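Local coordinates for protein ectoine dioxygenase (Sphingopyxis alaskensis, PDB 4MHR) that catalyses the iron(II)- and 2-oxoglutarate-dependent hydroxylation of L-ectoine to the compatible solute 5-hydroxyectoine, at residues A[49-61]-A[237-251]. Residues are numbered along the deposited sequence; the frame is centred on the assembly and turned at random.
Sequences FDRDGYIVLEDIF and PTGKPGTVILFDCNL
I55 and L57 pair antiparallel with L246 and V244, adding edge strand 54-57 to strand 244-248 in the larger sheet of the cupin fold. L246 N reaches I55 O almost straight (2.9 Å, 175°). G53, the first residue past helix 43-52, gives its O to D248 N; at its positive phi a CB would press on the preceding carbonyl O and crowd L251 CD1. L246 suits the buried face packed against helix 117-127: its CB lies 3.8 Å from I55 O and alongside I55 CG1, CG continues beside the backbone N (chi1 -79°), and CD1 ends 3.5 Å from L57 CD1. F49 turns its ring edge, at CE2, to L246 O, which lies in the ring plane. On the other face, V56 spreads its methyls, CG2 against P237 CB and CG1 tightly against T243 CG2 (3.5 Å). F247, on this same face, has its ring against the iron ligands H253 and D154. T243 is two-sided: its methyl packs on V56, while OG1 donates to K240 O, bracing the type II turn. A valine here would probably leave K240 O one donor fewer and the water held by D59 N and K240 NZ without its acceptor. Opening that turn, K240 bends at chi4 (-70°), and NZ forms a salt bridge with D59 OD1, on the syn side at 2.6 Å.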
loop_
_atom_site.group_PDB
_atom_site.type_symbol
_atom_site.label_atom_id
_atom_site.label_comp_id
_atom_site.label_asym_id
_atom_site.label_seq_id
_atom_site.Cartn_x
_atom_site.Cartn_y
_atom_site.Cartn_z
ATOM N N PHE A 49 -12.649 5.942 6.404
ATOM C CA PHE A 49 -11.436 6.100 5.585
ATOM C C PHE A 49 -10.913 7.528 5.705
ATOM O O PHE A 49 -9.716 7.769 5.921
ATOM C CB PHE A 49 -11.638 5.777 4.083
ATOM C CG PHE A 49 -10.327 5.740 3.300
ATOM C CD1 PHE A 49 -9.937 6.812 2.488
ATOM C CD2 PHE A 49 -9.454 4.642 3.448
ATOM C CE1 PHE A 49 -8.704 6.761 1.816
ATOM C CE2 PHE A 49 -8.245 4.593 2.777
ATOM C CZ PHE A 49 -7.874 5.653 1.952
ATOM N N ASP A 50 -11.826 8.477 5.608
ATOM C CA ASP A 50 -11.488 9.895 5.738
ATOM C C ASP A 50 -10.893 10.211 7.114
ATOM O O ASP A 50 -9.887 10.829 7.184
ATOM C CB ASP A 50 -12.736 10.756 5.490
ATOM C CG ASP A 50 -12.391 12.174 5.261
ATOM O OD1 ASP A 50 -12.279 12.617 4.087
ATOM O OD2 ASP A 50 -12.197 12.819 6.278
ATOM N N ARG A 51 -11.496 9.715 8.190
ATOM C CA ARG A 51 -11.083 10.102 9.540
ATOM C C ARG A 51 -9.832 9.274 9.960
ATOM O O ARG A 51 -8.839 9.807 10.503
ATOM C CB ARG A 51 -12.266 9.872 10.491
ATOM C CG ARG A 51 -11.996 9.883 11.992
ATOM C CD ARG A 51 -13.266 9.441 12.807
ATOM N NE ARG A 51 -13.672 8.016 12.642
ATOM C CZ ARG A 51 -14.802 7.564 12.027
ATOM N NH1 ARG A 51 -15.723 8.362 11.488
ATOM N NH2 ARG A 51 -15.014 6.267 11.930
ATOM N N ASP A 52 -9.887 7.976 9.700
ATOM C CA ASP A 52 -8.778 7.111 10.110
ATOM C C ASP A 52 -7.661 6.926 9.141
ATOM O O ASP A 52 -6.571 6.553 9.591
ATOM C CB ASP A 52 -9.253 5.740 10.517
ATOM C CG ASP A 52 -10.205 5.783 11.749
ATOM O OD1 ASP A 52 -10.233 6.793 12.471
ATOM O OD2 ASP A 52 -10.916 4.813 11.944
ATOM N N GLY A 53 -7.926 7.111 7.841
ATOM C CA GLY A 53 -6.929 6.785 6.809
ATOM C C GLY A 53 -6.756 5.364 6.331
ATOM O O GLY A 53 -5.827 5.073 5.536
ATOM N N TYR A 54 -7.544 4.451 6.869
ATOM C CA TYR A 54 -7.548 3.049 6.433
ATOM C C TYR A 54 -8.988 2.465 6.700
ATOM O O TYR A 54 -9.686 2.969 7.535
ATOM C CB TYR A 54 -6.492 2.248 7.238
ATOM C CG TYR A 54 -6.950 1.889 8.609
ATOM C CD1 TYR A 54 -6.917 2.824 9.653
ATOM C CD2 TYR A 54 -7.537 0.666 8.850
ATOM C CE1 TYR A 54 -7.377 2.510 10.939
ATOM C CE2 TYR A 54 -8.032 0.352 10.142
ATOM C CZ TYR A 54 -7.954 1.297 11.157
ATOM O OH TYR A 54 -8.455 0.968 12.384
ATOM N N ILE A 55 -9.396 1.459 5.931
ATOM C CA ILE A 55 -10.533 0.606 6.234
ATOM C C ILE A 55 -10.128 -0.845 5.920
ATOM O O ILE A 55 -9.134 -1.111 5.225
ATOM C CB ILE A 55 -11.826 0.955 5.464
ATOM C CG1 ILE A 55 -11.619 0.873 3.974
ATOM C CG2 ILE A 55 -12.395 2.324 5.926
ATOM C CD1 ILE A 55 -12.892 1.148 3.240
ATOM N N VAL A 56 -10.901 -1.770 6.443
ATOM C CA VAL A 56 -10.688 -3.214 6.234
ATOM C C VAL A 56 -11.931 -3.774 5.531
ATOM O O VAL A 56 -13.052 -3.550 6.012
ATOM C CB VAL A 56 -10.452 -3.909 7.572
ATOM C CG1 VAL A 56 -10.225 -5.425 7.412
ATOM C CG2 VAL A 56 -9.274 -3.255 8.289
ATOM N N LEU A 57 -11.739 -4.439 4.386
ATOM C CA LEU A 57 -12.834 -5.160 3.689
ATOM C C LEU A 57 -12.670 -6.619 3.972
ATOM O O LEU A 57 -11.576 -7.170 3.719
ATOM C CB LEU A 57 -12.709 -4.949 2.186
ATOM C CG LEU A 57 -12.672 -3.499 1.814
ATOM C CD1 LEU A 57 -12.489 -3.350 0.325
ATOM C CD2 LEU A 57 -13.966 -2.847 2.275
ATOM N N GLU A 58 -13.691 -7.248 4.548
ATOM C CA GLU A 58 -13.639 -8.695 4.830
ATOM C C GLU A 58 -14.690 -9.476 4.007
ATOM O O GLU A 58 -15.709 -8.890 3.576
ATOM C CB GLU A 58 -13.944 -8.941 6.295
ATOM C CG GLU A 58 -13.124 -8.135 7.272
ATOM C CD GLU A 58 -13.723 -8.187 8.678
ATOM O OE1 GLU A 58 -14.389 -7.232 9.127
ATOM O OE2 GLU A 58 -13.549 -9.203 9.322
ATOM N N ASP A 59 -14.395 -10.759 3.737
ATOM C CA ASP A 59 -15.322 -11.659 3.046
ATOM C C ASP A 59 -15.759 -11.151 1.712
ATOM O O ASP A 59 -16.887 -11.325 1.348
ATOM C CB ASP A 59 -16.564 -11.906 3.903
ATOM C CG ASP A 59 -16.208 -12.436 5.252
ATOM O OD1 ASP A 59 -15.374 -13.361 5.317
ATOM O OD2 ASP A 59 -16.681 -11.860 6.253
ATOM N N ILE A 60 -14.892 -10.464 0.983
ATOM C CA ILE A 60 -15.270 -10.066 -0.347
ATOM C C ILE A 60 -14.927 -11.063 -1.456
ATOM O O ILE A 60 -15.430 -10.907 -2.562
ATOM C CB ILE A 60 -14.708 -8.691 -0.707
ATOM C CG1 ILE A 60 -13.201 -8.659 -0.588
ATOM C CG2 ILE A 60 -15.331 -7.604 0.158
ATOM C CD1 ILE A 60 -12.644 -7.487 -1.387
ATOM N N PHE A 61 -13.961 -11.958 -1.216
ATOM C CA PHE A 61 -13.537 -12.996 -2.195
ATOM C C PHE A 61 -14.058 -14.302 -1.609
ATOM O O PHE A 61 -14.035 -14.481 -0.397
ATOM C CB PHE A 61 -12.001 -13.099 -2.308
ATOM C CG PHE A 61 -11.358 -11.882 -2.922
ATOM C CD1 PHE A 61 -11.541 -11.600 -4.261
ATOM C CD2 PHE A 61 -10.629 -10.983 -2.139
ATOM C CE1 PHE A 61 -11.034 -10.440 -4.841
ATOM C CE2 PHE A 61 -10.061 -9.850 -2.719
ATOM C CZ PHE A 61 -10.275 -9.565 -4.058
ATOM N N PRO A 237 -4.551 -3.882 12.115
ATOM C CA PRO A 237 -5.590 -4.684 11.517
ATOM C C PRO A 237 -5.141 -6.135 11.252
ATOM O O PRO A 237 -4.024 -6.379 10.869
ATOM C CB PRO A 237 -5.907 -3.964 10.198
ATOM C CG PRO A 237 -5.213 -2.676 10.243
ATOM C CD PRO A 237 -4.227 -2.678 11.351
ATOM N N THR A 238 -6.018 -7.075 11.525
ATOM C CA THR A 238 -5.709 -8.496 11.380
ATOM C C THR A 238 -6.792 -9.068 10.507
ATOM O O THR A 238 -7.761 -8.380 10.177
ATOM C CB THR A 238 -5.601 -9.265 12.728
ATOM O OG1 THR A 238 -6.726 -8.983 13.541
ATOM C CG2 THR A 238 -4.334 -8.832 13.520
ATOM N N GLY A 239 -6.586 -10.294 10.051
ATOM C CA GLY A 239 -7.608 -10.966 9.315
ATOM C C GLY A 239 -7.144 -12.232 8.667
ATOM O O GLY A 239 -5.969 -12.509 8.595
ATOM N N LYS A 240 -8.108 -12.990 8.178
ATOM C CA LYS A 240 -7.794 -14.235 7.456
ATOM C C LYS A 240 -7.429 -13.915 6.010
ATOM O O LYS A 240 -7.706 -12.802 5.501
ATOM C CB LYS A 240 -8.991 -15.192 7.511
ATOM C CG LYS A 240 -10.273 -14.607 6.950
ATOM C CD LYS A 240 -11.384 -15.642 6.927
ATOM C CE LYS A 240 -12.536 -15.195 6.044
ATOM N NZ LYS A 240 -13.256 -14.054 6.662
ATOM N N PRO A 241 -6.798 -14.871 5.349
ATOM C CA PRO A 241 -6.460 -14.672 3.974
ATOM C C PRO A 241 -7.669 -14.198 3.147
ATOM O O PRO A 241 -8.812 -14.639 3.361
ATOM C CB PRO A 241 -6.008 -16.072 3.542
ATOM C CG PRO A 241 -5.453 -16.680 4.781
ATOM C CD PRO A 241 -6.370 -16.213 5.833
ATOM N N GLY A 242 -7.427 -13.251 2.236
ATOM C CA GLY A 242 -8.515 -12.673 1.439
ATOM C C GLY A 242 -9.019 -11.326 1.976
ATOM O O GLY A 242 -9.560 -10.539 1.224
ATOM N N THR A 243 -8.754 -11.054 3.239
ATOM C CA THR A 243 -8.972 -9.711 3.863
ATOM C C THR A 243 -8.149 -8.639 3.181
ATOM O O THR A 243 -6.997 -8.879 2.827
ATOM C CB THR A 243 -8.643 -9.713 5.394
ATOM O OG1 THR A 243 -9.435 -10.687 6.064
ATOM C CG2 THR A 243 -8.888 -8.328 6.055
ATOM N N VAL A 244 -8.757 -7.469 2.939
ATOM C CA VAL A 244 -8.074 -6.371 2.263
ATOM C C VAL A 244 -7.985 -5.196 3.163
ATOM O O VAL A 244 -9.002 -4.790 3.764
ATOM C CB VAL A 244 -8.764 -5.947 0.982
ATOM C CG1 VAL A 244 -7.873 -4.972 0.174
ATOM C CG2 VAL A 244 -9.006 -7.148 0.104
ATOM N N ILE A 245 -6.777 -4.712 3.359
ATOM C CA ILE A 245 -6.510 -3.559 4.232
ATOM C C ILE A 245 -6.207 -2.420 3.276
ATOM O O ILE A 245 -5.308 -2.552 2.422
ATOM C CB ILE A 245 -5.340 -3.764 5.212
ATOM C CG1 ILE A 245 -5.679 -4.902 6.157
ATOM C CG2 ILE A 245 -5.163 -2.529 6.029
ATOM C CD1 ILE A 245 -4.487 -5.317 6.968
ATOM N N LEU A 246 -7.036 -1.369 3.301
ATOM C CA LEU A 246 -6.854 -0.255 2.335
ATOM C C LEU A 246 -6.321 0.945 3.125
ATOM O O LEU A 246 -6.865 1.285 4.205
ATOM C CB LEU A 246 -8.145 0.216 1.761
ATOM C CG LEU A 246 -8.854 -0.496 0.663
ATOM C CD1 LEU A 246 -9.529 -1.723 1.247
ATOM C CD2 LEU A 246 -9.845 0.434 0.033
ATOM N N PHE A 247 -5.294 1.593 2.625
ATOM C CA PHE A 247 -4.769 2.762 3.353
ATOM C C PHE A 247 -4.291 3.896 2.467
ATOM O O PHE A 247 -3.754 3.680 1.357
ATOM C CB PHE A 247 -3.800 2.357 4.450
ATOM C CG PHE A 247 -2.585 1.611 4.018
ATOM C CD1 PHE A 247 -2.627 0.250 3.833
ATOM C CD2 PHE A 247 -1.349 2.275 3.848
ATOM C CE1 PHE A 247 -1.486 -0.460 3.446
ATOM C CE2 PHE A 247 -0.181 1.573 3.478
ATOM C CZ PHE A 247 -0.231 0.199 3.303
ATOM N N ASP A 248 -4.570 5.120 2.944
ATOM C CA ASP A 248 -4.171 6.351 2.297
ATOM C C ASP A 248 -2.656 6.392 2.144
ATOM O O ASP A 248 -1.894 5.953 3.036
ATOM C CB ASP A 248 -4.639 7.532 3.109
ATOM C CG ASP A 248 -4.222 8.858 2.507
ATOM O OD1 ASP A 248 -4.878 9.321 1.537
ATOM O OD2 ASP A 248 -3.235 9.432 3.023
ATOM N N CYS A 249 -2.228 6.945 1.021
ATOM C CA CYS A 249 -0.820 7.094 0.731
ATOM C C CYS A 249 0.054 7.742 1.803
ATOM O O CYS A 249 1.215 7.364 1.936
ATOM C CB CYS A 249 -0.627 7.884 -0.576
ATOM S SG CYS A 249 -1.192 9.584 -0.522
ATOM N N ASN A 250 -0.519 8.624 2.622
ATOM C CA ASN A 250 0.237 9.322 3.605
ATOM C C ASN A 250 0.063 8.795 5.049
ATOM O O ASN A 250 0.468 9.457 5.998
ATOM C CB ASN A 250 -0.089 10.804 3.545
ATOM C CG ASN A 250 0.860 11.644 4.426
ATOM O OD1 ASN A 250 2.091 11.550 4.348
ATOM N ND2 ASN A 250 0.277 12.448 5.253
ATOM N N LEU A 251 -0.596 7.660 5.222
ATOM C CA LEU A 251 -0.766 7.131 6.548
ATOM C C LEU A 251 0.555 6.532 7.112
ATOM O O LEU A 251 1.296 5.788 6.434
ATOM C CB LEU A 251 -1.803 6.020 6.548
ATOM C CG LEU A 251 -2.248 5.462 7.922
ATOM C CD1 LEU A 251 -2.929 6.554 8.736
ATOM C CD2 LEU A 251 -3.088 4.237 7.712
HETATM O O HOH W 1 -12.572 -11.971 8.001
HETATM O O HOH W 2 -11.954 -11.738 4.963
HETATM O O HOH W 3 -12.316 -11.790 1.008
#